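Local coordinates for VP4 CORE protein (Bluetongue virus, PDB 2JHP) that caps viral mRNA as a multifunctional enzyme of the virus core, with methyltransferase sites that hold the cofactor product S-adenosyl-L-homocysteine, at residues His238-Met241 with Lys246-Leu249; Arg260-Asp265 with Glu290-Glu295; Arg202-Phe207 with Trp220-Pro225. All coordinates share one frame; numbering follows the deposited sequence.

Contact 1 (His238-Met241 with Lys246-Leu249); sequences HNIM and KDIL. With SAH (S-adenosyl-L-homocysteine), chain C.
Beside the adenine pocket of a Rossmann-like methyltransferase domain, the loop that leaves strand 235-238 meets the short helix 246-249 through Ile240 and Asp247. The apolar part of the meeting is light: Ile240 CG2 lies 4.3 Å from Asp247 CB, and the two segments bury just 73 Å² between them. The polar part is not a bond either. Asp247 OD2 comes within 3.9 Å of Met241 O, but both atoms are acceptors, and the carboxylate is satisfied elsewhere: OD2 takes a hydrogen bond from Asp243 N and a weak one from Ser244 N, which tie the helix to the turn before it. This is the connection that follows the edge strand of the sheet, and it carries the loop across the adenine of SAH. Within these two segments the covering is done by the side chain of Met241. With CG anti to the backbone N (chi1 -177°) and bends at chi2 and chi3, its side chain is laid flat over one face of the purine. CG sits 3.1 Å from SAH N6, a close approach directly above the amino nitrogen. Further along, CE stands almost straight over SAH N7, at 3.4 Å, with SAH C5 beside it at 3.5 Å, while Met241 SD is 3.9 Å from SAH N6. Ile240 adds a backbone contact, its O being 4.0 Å from SAH C2, and Val242 N, the next residue along the loop, is hydrogen-bonded to SAH.

Contact 2 (Arg260-Asp265 with Glu290-Glu295); sequences RLFIWD and EEIAYE. With SAH (S-adenosyl-L-homocysteine), chain C.
Phe262 and Trp264 both set CG anti to the backbone N (chi1 -177° and 180°), and since they are two residues apart on strand 260-264, both rings leave the same face of the sheet and meet Ile292 and Ala293 of the helix. Ile292 reaches them with two different branches. Its CG2 approaches the far end of the phenyl ring, 3.7 Å from Phe262 CZ and 3.8 Å from Phe262 CE1, while CD1, at the end of the longer arm, lies 4.0 Å from Trp264 CZ3. In each pair the side chains cross at about a right angle. Ala293 works at the other flank of the phenyl ring: its CA is over one ring face, and its CB is 3.8 Å from Phe262 CD2. A methyl as short as this brings the backbones close, and the Phe262 and Ala293 CA atoms are 6.9 Å apart. No hydrogen bond joins the segments, all four touching residues are buried, and all the side-chain contacts across the 195 Å² interface are apolar. Phe300 meets Phe262 edge-to-face, and Ile305 of strand 302-308 touches both aromatic residues. Past the strand's end Asp265 turns to the cofactor product, its OD2 accepting a hydrogen bond from SAH N at 2.9 Å, while OD1 forms a salt bridge with Arg337. The strand and helix axes run nearly antiparallel, at 167° and 9.6 Å, as expected where helix 280-295 returns the chain between the neighbouring parallel strands 260-264 and 302-308: a beta-alpha-beta crossover of the Rossmann-like methyltransferase fold, with a ligand-binding acid at the strand's C-terminal end.

Contact 3 (Arg202-Phe207 with Trp220-Pro225); sequences RTLMQF and WHVYDP. With SAH (S-adenosyl-L-homocysteine), chain C.
Helix 202-210 and strand 219-223, which flank the ribose and amino-acid parts of the SAH pocket, are packed together by Leu204 and Phe207 against Trp220 and Val222. The main contact is a CH-pi interaction: Leu204 CD1 stands over the six-membered ring of Trp220, 3.6 Å from its centroid and 7° off the ring normal. Such a small tilt puts the methyl almost squarely above that ring. Leu204 owes the reach to CG being anti to the backbone N (chi1 -174°), and its second branch is used too, CD2 meeting Val222 CG1 tip to tip at 3.9 Å. Phe207 comes to the indole from another direction, its CE2 at the ring edge, 4.0 Å from Trp220 CZ2, with the two side chains crossing at about a right angle. The buried indole nitrogen is satisfied by Phe215 O, and the Phe215 ring stacks with Trp220. Both segments also bind the ligand directly. Thr203 OG1 donates to SAH O at 3.0 Å. Asp224 receives both ribose hydroxyls, OD1 from SAH O2' at 2.7 Å and OD2 from SAH O3' at 3.1 Å; second bonds from Ile226 N to OD1 and Gly199 N to OD2 fix the rotation of the carboxylate. Helix 202-210, followed by the short helix 212-216, lies in the crossover between the adjacent parallel strands 192-196 and 219-223, and an acid after the second strand gripping the ribose diol is a hallmark of Rossmann-fold methyltransferases.

The three contacts surround one SAH molecule: contact 1 covers its adenine, contact 3 holds the ribose and carboxylate, and contact 2 takes the amino group. The centre of contact 1 is about 12 Å from that of contact 2 and about 14 Å from that of contact 3; the centres of contacts 2 and 3 are about 16 Å apart. Contact 1 touches both others. Ile248 CD1 packs 3.4 Å from Phe262 CE1, extending the apolar core of contact 2, and Ile240 O lies 3.4 Å from Pro225 CD, where Met241 and Pro225 cover the same purine face. Strand pairing adds His238 N to Val222 O, 2.7 Å. Contacts 2 and 3 share the sheet without touching and pack on its opposite faces.

Contact 1 (His238-Met241 with Lys246-Leu249)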
loop_
_atom_site.group_PDB
_atom_site.type_symbol
_atom_site.label_atom_id
_atom_site.label_comp_id
_atom_site.label_asym_id
_atom_site.label_seq_id
_atom_site.Cartn_x
_atom_site.Cartn_y
_atom_site.Cartn_z
ATOM N N HIS A 238 -28.933 -26.710 -0.419
ATOM C CA HIS A 238 -30.310 -26.879 -0.859
ATOM C C HIS A 238 -30.347 -27.603 -2.201
ATOM O O HIS A 238 -29.730 -27.157 -3.172
ATOM C CB HIS A 238 -31.017 -25.525 -0.964
ATOM C CG HIS A 238 -30.889 -24.679 0.264
ATOM N ND1 HIS A 238 -31.618 -24.914 1.410
ATOM C CD2 HIS A 238 -30.112 -23.601 0.527
ATOM C CE1 HIS A 238 -31.297 -24.020 2.328
ATOM N NE2 HIS A 238 -30.386 -23.211 1.816
ATOM N N ASN A 239 -31.063 -28.726 -2.240
ATOM C CA ASN A 239 -31.252 -29.483 -3.476
ATOM C C ASN A 239 -32.562 -29.100 -4.150
ATOM O O ASN A 239 -33.251 -29.928 -4.746
ATOM C CB ASN A 239 -31.180 -30.983 -3.202
ATOM C CG ASN A 239 -29.889 -31.382 -2.514
ATOM O OD1 ASN A 239 -29.898 -32.155 -1.547
ATOM N ND2 ASN A 239 -28.767 -30.847 -2.999
ATOM N N ILE A 240 -32.873 -27.814 -4.053
ATOM C CA ILE A 240 -34.108 -27.236 -4.537
ATOM C C ILE A 240 -33.853 -26.606 -5.899
ATOM O O ILE A 240 -32.784 -26.049 -6.147
ATOM C CB ILE A 240 -34.640 -26.195 -3.496
ATOM C CG1 ILE A 240 -35.461 -26.898 -2.406
ATOM C CG2 ILE A 240 -35.462 -25.080 -4.135
ATOM C CD1 ILE A 240 -34.645 -27.356 -1.190
ATOM N N MET A 241 -34.830 -26.725 -6.789
ATOM C CA MET A 241 -34.815 -25.974 -8.034
ATOM C C MET A 241 -35.594 -24.665 -7.867
ATOM O O MET A 241 -36.755 -24.659 -7.456
ATOM C CB MET A 241 -35.367 -26.814 -9.184
ATOM C CG MET A 241 -35.308 -26.105 -10.513
ATOM S SD MET A 241 -34.983 -27.191 -11.898
ATOM C CE MET A 241 -33.310 -27.735 -11.580
ATOM N N LYS A 246 -39.617 -16.872 -3.445
ATOM C CA LYS A 246 -40.095 -17.665 -2.313
ATOM C C LYS A 246 -39.100 -18.732 -1.856
ATOM O O LYS A 246 -38.983 -19.001 -0.659
ATOM C CB LYS A 246 -41.427 -18.329 -2.652
ATOM C CG LYS A 246 -42.647 -17.391 -2.645
ATOM C CD LYS A 246 -43.862 -18.009 -3.356
ATOM C CE LYS A 246 -44.559 -19.062 -2.502
ATOM N NZ LYS A 246 -45.774 -19.615 -3.178
ATOM N N ASP A 247 -38.381 -19.327 -2.807
ATOM C CA ASP A 247 -37.409 -20.386 -2.513
ATOM C C ASP A 247 -36.185 -19.887 -1.745
ATOM O O ASP A 247 -35.420 -20.683 -1.200
ATOM C CB ASP A 247 -36.958 -21.061 -3.813
ATOM C CG ASP A 247 -38.119 -21.615 -4.615
ATOM O OD1 ASP A 247 -38.991 -22.283 -4.014
ATOM O OD2 ASP A 247 -38.160 -21.385 -5.845
ATOM N N ILE A 248 -36.016 -18.567 -1.713
ATOM C CA ILE A 248 -34.858 -17.914 -1.107
ATOM C C ILE A 248 -35.240 -17.151 0.163
ATOM O O ILE A 248 -34.482 -17.135 1.133
ATOM C CB ILE A 248 -34.180 -16.959 -2.112
ATOM C CG1 ILE A 248 -33.860 -17.702 -3.410
ATOM C CG2 ILE A 248 -32.916 -16.337 -1.514
ATOM C CD1 ILE A 248 -33.560 -16.804 -4.550
ATOM N N LEU A 249 -36.414 -16.520 0.144
ATOM C CA LEU A 249 -36.962 -15.843 1.320
ATOM C C LEU A 249 -37.006 -16.745 2.556
ATOM O O LEU A 249 -36.674 -16.300 3.658
ATOM C CB LEU A 249 -38.376 -15.292 1.049
ATOM C CG LEU A 249 -38.669 -13.862 0.561
ATOM C CD1 LEU A 249 -37.534 -12.870 0.826
ATOM C CD2 LEU A 249 -39.047 -13.851 -0.903
HETATM N N SAH C . -21.798 -23.016 -10.616
HETATM C CA SAH C . -21.419 -24.335 -11.216
HETATM C CB SAH C . -21.654 -24.378 -12.728
HETATM C CG SAH C . -23.115 -24.195 -13.129
HETATM S SD SAH C . -23.806 -25.723 -13.799
HETATM C C SAH C . -19.972 -24.678 -10.880
HETATM O O SAH C . -19.151 -23.794 -10.625
HETATM O OXT SAH C . -19.597 -25.850 -10.845
HETATM C "C5'" SAH C . -25.500 -25.106 -13.815
HETATM C "C4'" SAH C . -26.300 -25.812 -12.735
HETATM O "O4'" SAH C . -27.533 -25.172 -12.531
HETATM C "C3'" SAH C . -26.634 -27.254 -13.079
HETATM O "O3'" SAH C . -25.813 -28.077 -12.290
HETATM C "C2'" SAH C . -28.103 -27.421 -12.724
HETATM O "O2'" SAH C . -28.295 -28.491 -11.830
HETATM C "C1'" SAH C . -28.425 -26.129 -12.006
HETATM N N9 SAH C . -29.796 -25.617 -12.151
HETATM C C8 SAH C . -30.609 -25.631 -13.254
HETATM N N7 SAH C . -31.769 -25.014 -12.930
HETATM C C5 SAH C . -31.701 -24.597 -11.648
HETATM C C6 SAH C . -32.591 -23.920 -10.820
HETATM N N6 SAH C . -33.785 -23.554 -11.275
HETATM N N1 SAH C . -32.226 -23.631 -9.516
HETATM C C2 SAH C . -30.991 -24.009 -9.040
HETATM N N3 SAH C . -30.112 -24.677 -9.872
HETATM C C4 SAH C . -30.462 -24.967 -11.149
#

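Contact 2 (Arg260-Asp265 with Glu290-Glu295)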
loop_
_atom_site.group_PDB
_atom_site.type_symbol
_atom_site.label_atom_id
_atom_site.label_comp_id
_atom_site.label_asym_id
_atom_site.label_seq_id
_atom_site.Cartn_x
_atom_site.Cartn_y
_atom_site.Cartn_z
ATOM N N ARG A 260 -26.301 -9.133 2.151
ATOM C CA ARG A 260 -26.481 -10.354 1.380
ATOM C C ARG A 260 -26.112 -10.109 -0.077
ATOM O O ARG A 260 -26.385 -9.037 -0.620
ATOM C CB ARG A 260 -27.921 -10.845 1.469
ATOM C CG ARG A 260 -28.399 -11.194 2.862
ATOM C CD ARG A 260 -29.873 -11.611 2.842
ATOM N NE ARG A 260 -30.500 -11.539 4.159
ATOM C CZ ARG A 260 -31.311 -10.559 4.551
ATOM N NH1 ARG A 260 -31.589 -9.548 3.734
ATOM N NH2 ARG A 260 -31.828 -10.580 5.776
ATOM N N LEU A 261 -25.483 -11.105 -0.697
ATOM C CA LEU A 261 -25.195 -11.093 -2.138
ATOM C C LEU A 261 -25.863 -12.272 -2.838
ATOM O O LEU A 261 -25.814 -13.405 -2.350
ATOM C CB LEU A 261 -23.686 -11.115 -2.392
ATOM C CG LEU A 261 -23.095 -11.660 -3.696
ATOM C CD1 LEU A 261 -23.393 -10.758 -4.880
ATOM C CD2 LEU A 261 -21.602 -11.783 -3.479
ATOM N N PHE A 262 -26.471 -11.983 -3.985
ATOM C CA PHE A 262 -27.211 -12.953 -4.774
ATOM C C PHE A 262 -26.378 -13.363 -5.990
ATOM O O PHE A 262 -26.024 -12.522 -6.819
ATOM C CB PHE A 262 -28.539 -12.316 -5.201
ATOM C CG PHE A 262 -29.456 -13.228 -5.983
ATOM C CD1 PHE A 262 -30.364 -14.050 -5.324
ATOM C CD2 PHE A 262 -29.444 -13.226 -7.374
ATOM C CE1 PHE A 262 -31.227 -14.882 -6.041
ATOM C CE2 PHE A 262 -30.309 -14.050 -8.102
ATOM C CZ PHE A 262 -31.199 -14.881 -7.434
ATOM N N ILE A 263 -26.056 -14.654 -6.077
ATOM C CA ILE A 263 -25.248 -15.206 -7.174
ATOM C C ILE A 263 -26.060 -16.240 -7.976
ATOM O O ILE A 263 -26.512 -17.244 -7.416
ATOM C CB ILE A 263 -23.934 -15.849 -6.662
ATOM C CG1 ILE A 263 -23.089 -14.821 -5.904
ATOM C CG2 ILE A 263 -23.137 -16.436 -7.829
ATOM C CD1 ILE A 263 -21.718 -15.325 -5.460
ATOM N N TRP A 264 -26.237 -15.978 -9.278
ATOM C CA TRP A 264 -27.065 -16.807 -10.184
ATOM C C TRP A 264 -26.238 -17.347 -11.342
ATOM O O TRP A 264 -25.738 -16.575 -12.174
ATOM C CB TRP A 264 -28.254 -15.994 -10.716
ATOM C CG TRP A 264 -29.197 -16.715 -11.676
ATOM C CD1 TRP A 264 -29.025 -16.899 -13.023
ATOM C CD2 TRP A 264 -30.475 -17.286 -11.357
ATOM N NE1 TRP A 264 -30.113 -17.562 -13.560
ATOM C CE2 TRP A 264 -31.019 -17.807 -12.560
ATOM C CE3 TRP A 264 -31.214 -17.410 -10.174
ATOM C CZ2 TRP A 264 -32.254 -18.452 -12.601
ATOM C CZ3 TRP A 264 -32.443 -18.044 -10.220
ATOM C CH2 TRP A 264 -32.948 -18.560 -11.422
ATOM N N ASP A 265 -26.103 -18.677 -11.378
ATOM C CA ASP A 265 -25.332 -19.383 -12.408
ATOM C C ASP A 265 -26.134 -20.527 -13.018
ATOM O O ASP A 265 -25.576 -21.538 -13.461
ATOM C CB ASP A 265 -23.991 -19.893 -11.842
ATOM C CG ASP A 265 -22.963 -20.187 -12.934
ATOM O OD1 ASP A 265 -22.957 -19.484 -13.972
ATOM O OD2 ASP A 265 -22.158 -21.123 -12.760
ATOM N N GLU A 290 -32.267 -12.366 -12.909
ATOM C CA GLU A 290 -32.337 -10.914 -12.802
ATOM C C GLU A 290 -33.626 -10.462 -12.109
ATOM O O GLU A 290 -33.592 -9.652 -11.177
ATOM C CB GLU A 290 -32.234 -10.281 -14.197
ATOM C CG GLU A 290 -30.850 -10.376 -14.841
ATOM C CD GLU A 290 -30.828 -9.942 -16.306
ATOM O OE1 GLU A 290 -31.835 -9.377 -16.802
ATOM O OE2 GLU A 290 -29.793 -10.177 -16.969
ATOM N N GLU A 291 -34.751 -11.000 -12.581
ATOM C CA GLU A 291 -36.082 -10.702 -12.062
ATOM C C GLU A 291 -36.226 -11.091 -10.592
ATOM O O GLU A 291 -36.698 -10.301 -9.785
ATOM C CB GLU A 291 -37.130 -11.417 -12.907
ATOM C CG GLU A 291 -37.309 -10.820 -14.298
ATOM C CD GLU A 291 -38.222 -11.645 -15.197
ATOM O OE1 GLU A 291 -38.838 -12.632 -14.711
ATOM O OE2 GLU A 291 -38.328 -11.302 -16.402
ATOM N N ILE A 292 -35.802 -12.305 -10.247
ATOM C CA ILE A 292 -35.770 -12.750 -8.851
ATOM C C ILE A 292 -34.950 -11.793 -7.986
ATOM O O ILE A 292 -35.368 -11.423 -6.884
ATOM C CB ILE A 292 -35.270 -14.211 -8.735
ATOM C CG1 ILE A 292 -36.392 -15.163 -9.190
ATOM C CG2 ILE A 292 -34.833 -14.527 -7.305
ATOM C CD1 ILE A 292 -36.019 -16.633 -9.286
ATOM N N ALA A 293 -33.801 -11.372 -8.513
ATOM C CA ALA A 293 -32.922 -10.439 -7.812
ATOM C C ALA A 293 -33.593 -9.074 -7.624
ATOM O O ALA A 293 -33.569 -8.518 -6.525
ATOM C CB ALA A 293 -31.566 -10.301 -8.543
ATOM N N TYR A 294 -34.190 -8.551 -8.697
ATOM C CA TYR A 294 -34.885 -7.263 -8.653
ATOM C C TYR A 294 -36.021 -7.276 -7.617
ATOM O O TYR A 294 -36.158 -6.327 -6.850
ATOM C CB TYR A 294 -35.405 -6.872 -10.048
ATOM C CG TYR A 294 -35.809 -5.415 -10.188
ATOM C CD1 TYR A 294 -34.854 -4.423 -10.442
ATOM C CD2 TYR A 294 -37.140 -5.027 -10.077
ATOM C CE1 TYR A 294 -35.205 -3.087 -10.568
ATOM C CE2 TYR A 294 -37.513 -3.680 -10.206
ATOM C CZ TYR A 294 -36.531 -2.718 -10.452
ATOM O OH TYR A 294 -36.875 -1.389 -10.582
ATOM N N GLU A 295 -36.808 -8.356 -7.587
ATOM C CA GLU A 295 -37.899 -8.515 -6.619
ATOM C C GLU A 295 -37.348 -8.446 -5.211
ATOM O O GLU A 295 -37.986 -7.915 -4.301
ATOM C CB GLU A 295 -38.598 -9.867 -6.781
ATOM C CG GLU A 295 -39.301 -10.106 -8.103
ATOM C CD GLU A 295 -39.795 -11.538 -8.231
ATOM O OE1 GLU A 295 -39.125 -12.348 -8.911
ATOM O OE2 GLU A 295 -40.850 -11.859 -7.636
HETATM N N SAH C . -21.798 -23.016 -10.616
HETATM C CA SAH C . -21.419 -24.335 -11.216
HETATM C CB SAH C . -21.654 -24.378 -12.728
HETATM C CG SAH C . -23.115 -24.195 -13.129
HETATM S SD SAH C . -23.806 -25.723 -13.799
HETATM C C SAH C . -19.972 -24.678 -10.880
HETATM O O SAH C . -19.151 -23.794 -10.625
HETATM O OXT SAH C . -19.597 -25.850 -10.845
HETATM C "C5'" SAH C . -25.500 -25.106 -13.815
HETATM C "C4'" SAH C . -26.300 -25.812 -12.735
HETATM O "O4'" SAH C . -27.533 -25.172 -12.531
HETATM C "C3'" SAH C . -26.634 -27.254 -13.079
HETATM O "O3'" SAH C . -25.813 -28.077 -12.290
HETATM C "C2'" SAH C . -28.103 -27.421 -12.724
HETATM O "O2'" SAH C . -28.295 -28.491 -11.830
HETATM C "C1'" SAH C . -28.425 -26.129 -12.006
HETATM N N9 SAH C . -29.796 -25.617 -12.151
HETATM C C8 SAH C . -30.609 -25.631 -13.254
HETATM N N7 SAH C . -31.769 -25.014 -12.930
HETATM C C5 SAH C . -31.701 -24.597 -11.648
HETATM C C6 SAH C . -32.591 -23.920 -10.820
HETATM N N6 SAH C . -33.785 -23.554 -11.275
HETATM N N1 SAH C . -32.226 -23.631 -9.516
HETATM C C2 SAH C . -30.991 -24.009 -9.040
HETATM N N3 SAH C . -30.112 -24.677 -9.872
HETATM C C4 SAH C . -30.462 -24.967 -11.149
#

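Contact 3 (Arg202-Phe207 with Trp220-Pro225)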
loop_
_atom_site.group_PDB
_atom_site.type_symbol
_atom_site.label_atom_id
_atom_site.label_comp_id
_atom_site.label_asym_id
_atom_site.label_seq_id
_atom_site.Cartn_x
_atom_site.Cartn_y
_atom_site.Cartn_z
ATOM N N ARG A 202 -17.251 -27.984 -6.418
ATOM C CA ARG A 202 -15.792 -27.997 -6.600
ATOM C C ARG A 202 -15.272 -26.561 -6.687
ATOM O O ARG A 202 -14.249 -26.212 -6.098
ATOM C CB ARG A 202 -15.385 -28.799 -7.856
ATOM C CG ARG A 202 -13.867 -29.036 -7.994
ATOM C CD ARG A 202 -13.484 -29.600 -9.371
ATOM N NE ARG A 202 -14.025 -28.791 -10.470
ATOM C CZ ARG A 202 -13.432 -27.716 -10.997
ATOM N NH1 ARG A 202 -12.247 -27.309 -10.545
ATOM N NH2 ARG A 202 -14.028 -27.044 -11.983
ATOM N N THR A 203 -16.009 -25.741 -7.425
ATOM C CA THR A 203 -15.733 -24.317 -7.547
ATOM C C THR A 203 -15.719 -23.634 -6.172
ATOM O O THR A 203 -14.756 -22.938 -5.843
ATOM C CB THR A 203 -16.722 -23.669 -8.551
ATOM O OG1 THR A 203 -16.254 -23.918 -9.886
ATOM C CG2 THR A 203 -16.882 -22.153 -8.329
ATOM N N LEU A 204 -16.753 -23.870 -5.361
ATOM C CA LEU A 204 -16.809 -23.276 -4.021
ATOM C C LEU A 204 -15.677 -23.783 -3.138
ATOM O O LEU A 204 -15.131 -23.038 -2.335
ATOM C CB LEU A 204 -18.166 -23.507 -3.338
ATOM C CG LEU A 204 -18.407 -22.806 -1.986
ATOM C CD1 LEU A 204 -18.300 -21.287 -2.093
ATOM C CD2 LEU A 204 -19.758 -23.181 -1.408
ATOM N N MET A 205 -15.326 -25.051 -3.296
ATOM C CA MET A 205 -14.287 -25.660 -2.465
ATOM C C MET A 205 -12.899 -25.156 -2.835
ATOM O O MET A 205 -12.027 -25.068 -1.976
ATOM C CB MET A 205 -14.360 -27.188 -2.528
ATOM C CG MET A 205 -15.659 -27.759 -1.951
ATOM S SD MET A 205 -15.930 -27.444 -0.182
ATOM C CE MET A 205 -15.000 -28.808 0.540
ATOM N N GLN A 206 -12.704 -24.805 -4.104
ATOM C CA GLN A 206 -11.451 -24.191 -4.523
ATOM C C GLN A 206 -11.306 -22.769 -3.983
ATOM O O GLN A 206 -10.195 -22.322 -3.694
ATOM C CB GLN A 206 -11.279 -24.238 -6.042
ATOM C CG GLN A 206 -10.909 -25.620 -6.570
ATOM C CD GLN A 206 -9.569 -26.123 -6.049
ATOM O OE1 GLN A 206 -8.523 -25.819 -6.616
ATOM N NE2 GLN A 206 -9.601 -26.908 -4.976
ATOM N N PHE A 207 -12.430 -22.074 -3.829
ATOM C CA PHE A 207 -12.434 -20.760 -3.185
ATOM C C PHE A 207 -12.025 -20.888 -1.710
ATOM O O PHE A 207 -11.168 -20.142 -1.233
ATOM C CB PHE A 207 -13.794 -20.083 -3.333
ATOM C CG PHE A 207 -13.813 -18.636 -2.893
ATOM C CD1 PHE A 207 -13.221 -17.644 -3.675
ATOM C CD2 PHE A 207 -14.446 -18.261 -1.704
ATOM C CE1 PHE A 207 -13.245 -16.310 -3.274
ATOM C CE2 PHE A 207 -14.473 -16.923 -1.298
ATOM C CZ PHE A 207 -13.873 -15.952 -2.084
ATOM N N TRP A 220 -22.905 -19.401 3.380
ATOM C CA TRP A 220 -23.177 -19.833 2.017
ATOM C C TRP A 220 -24.448 -20.672 1.908
ATOM O O TRP A 220 -24.464 -21.825 2.321
ATOM C CB TRP A 220 -22.004 -20.675 1.521
ATOM C CG TRP A 220 -20.715 -19.951 1.461
ATOM C CD1 TRP A 220 -19.748 -19.904 2.426
ATOM C CD2 TRP A 220 -20.236 -19.169 0.369
ATOM N NE1 TRP A 220 -18.693 -19.133 1.998
ATOM C CE2 TRP A 220 -18.969 -18.667 0.737
ATOM C CE3 TRP A 220 -20.761 -18.829 -0.881
ATOM C CZ2 TRP A 220 -18.214 -17.848 -0.104
ATOM C CZ3 TRP A 220 -20.004 -18.010 -1.727
ATOM C CH2 TRP A 220 -18.738 -17.535 -1.327
ATOM N N HIS A 221 -25.509 -20.094 1.359
ATOM C CA HIS A 221 -26.703 -20.864 1.022
ATOM C C HIS A 221 -26.581 -21.272 -0.434
ATOM O O HIS A 221 -26.625 -20.429 -1.325
ATOM C CB HIS A 221 -27.966 -20.036 1.232
ATOM C CG HIS A 221 -28.410 -19.953 2.659
ATOM N ND1 HIS A 221 -29.003 -21.011 3.314
ATOM C CD2 HIS A 221 -28.370 -18.932 3.547
ATOM C CE1 HIS A 221 -29.298 -20.649 4.551
ATOM N NE2 HIS A 221 -28.925 -19.393 4.718
ATOM N N VAL A 222 -26.403 -22.562 -0.677
ATOM C CA VAL A 222 -26.130 -23.046 -2.032
ATOM C C VAL A 222 -27.278 -23.907 -2.562
ATOM O O VAL A 222 -27.721 -24.841 -1.891
ATOM C CB VAL A 222 -24.759 -23.788 -2.136
ATOM C CG1 VAL A 222 -23.610 -22.860 -1.729
ATOM C CG2 VAL A 222 -24.743 -25.049 -1.300
ATOM N N TYR A 223 -27.759 -23.578 -3.760
ATOM C CA TYR A 223 -28.968 -24.190 -4.311
ATOM C C TYR A 223 -28.683 -24.927 -5.615
ATOM O O TYR A 223 -28.169 -24.335 -6.569
ATOM C CB TYR A 223 -30.041 -23.134 -4.584
ATOM C CG TYR A 223 -30.379 -22.191 -3.447
ATOM C CD1 TYR A 223 -29.529 -21.134 -3.110
ATOM C CD2 TYR A 223 -31.578 -22.322 -2.745
ATOM C CE1 TYR A 223 -29.852 -20.249 -2.083
ATOM C CE2 TYR A 223 -31.915 -21.439 -1.716
ATOM C CZ TYR A 223 -31.046 -20.406 -1.394
ATOM O OH TYR A 223 -31.368 -19.535 -0.386
ATOM N N ASP A 224 -29.022 -26.216 -5.646
ATOM C CA ASP A 224 -28.928 -27.041 -6.861
ATOM C C ASP A 224 -29.442 -28.448 -6.594
ATOM O O ASP A 224 -28.977 -29.115 -5.674
ATOM C CB ASP A 224 -27.484 -27.114 -7.382
ATOM C CG ASP A 224 -27.409 -27.530 -8.828
ATOM O OD1 ASP A 224 -27.929 -28.602 -9.189
ATOM O OD2 ASP A 224 -26.814 -26.775 -9.613
ATOM N N PRO A 225 -30.402 -28.908 -7.403
ATOM C CA PRO A 225 -30.864 -30.313 -7.403
ATOM C C PRO A 225 -29.757 -31.392 -7.331
ATOM O O PRO A 225 -29.968 -32.435 -6.703
ATOM C CB PRO A 225 -31.621 -30.424 -8.729
ATOM C CG PRO A 225 -32.207 -29.084 -8.906
ATOM C CD PRO A 225 -31.155 -28.093 -8.378
HETATM N N SAH C . -21.798 -23.016 -10.616
HETATM C CA SAH C . -21.419 -24.335 -11.216
HETATM C CB SAH C . -21.654 -24.378 -12.728
HETATM C CG SAH C . -23.115 -24.195 -13.129
HETATM S SD SAH C . -23.806 -25.723 -13.799
HETATM C C SAH C . -19.972 -24.678 -10.880
HETATM O O SAH C . -19.151 -23.794 -10.625
HETATM O OXT SAH C . -19.597 -25.850 -10.845
HETATM C "C5'" SAH C . -25.500 -25.106 -13.815
HETATM C "C4'" SAH C . -26.300 -25.812 -12.735
HETATM O "O4'" SAH C . -27.533 -25.172 -12.531
HETATM C "C3'" SAH C . -26.634 -27.254 -13.079
HETATM O "O3'" SAH C . -25.813 -28.077 -12.290
HETATM C "C2'" SAH C . -28.103 -27.421 -12.724
HETATM O "O2'" SAH C . -28.295 -28.491 -11.830
HETATM C "C1'" SAH C . -28.425 -26.129 -12.006
HETATM N N9 SAH C . -29.796 -25.617 -12.151
HETATM C C8 SAH C . -30.609 -25.631 -13.254
HETATM N N7 SAH C . -31.769 -25.014 -12.930
HETATM C C5 SAH C . -31.701 -24.597 -11.648
HETATM C C6 SAH C . -32.591 -23.920 -10.820
HETATM N N6 SAH C . -33.785 -23.554 -11.275
HETATM N N1 SAH C . -32.226 -23.631 -9.516
HETATM C C2 SAH C . -30.991 -24.009 -9.040
HETATM N N3 SAH C . -30.112 -24.677 -9.872
HETATM C C4 SAH C . -30.462 -24.967 -11.149
#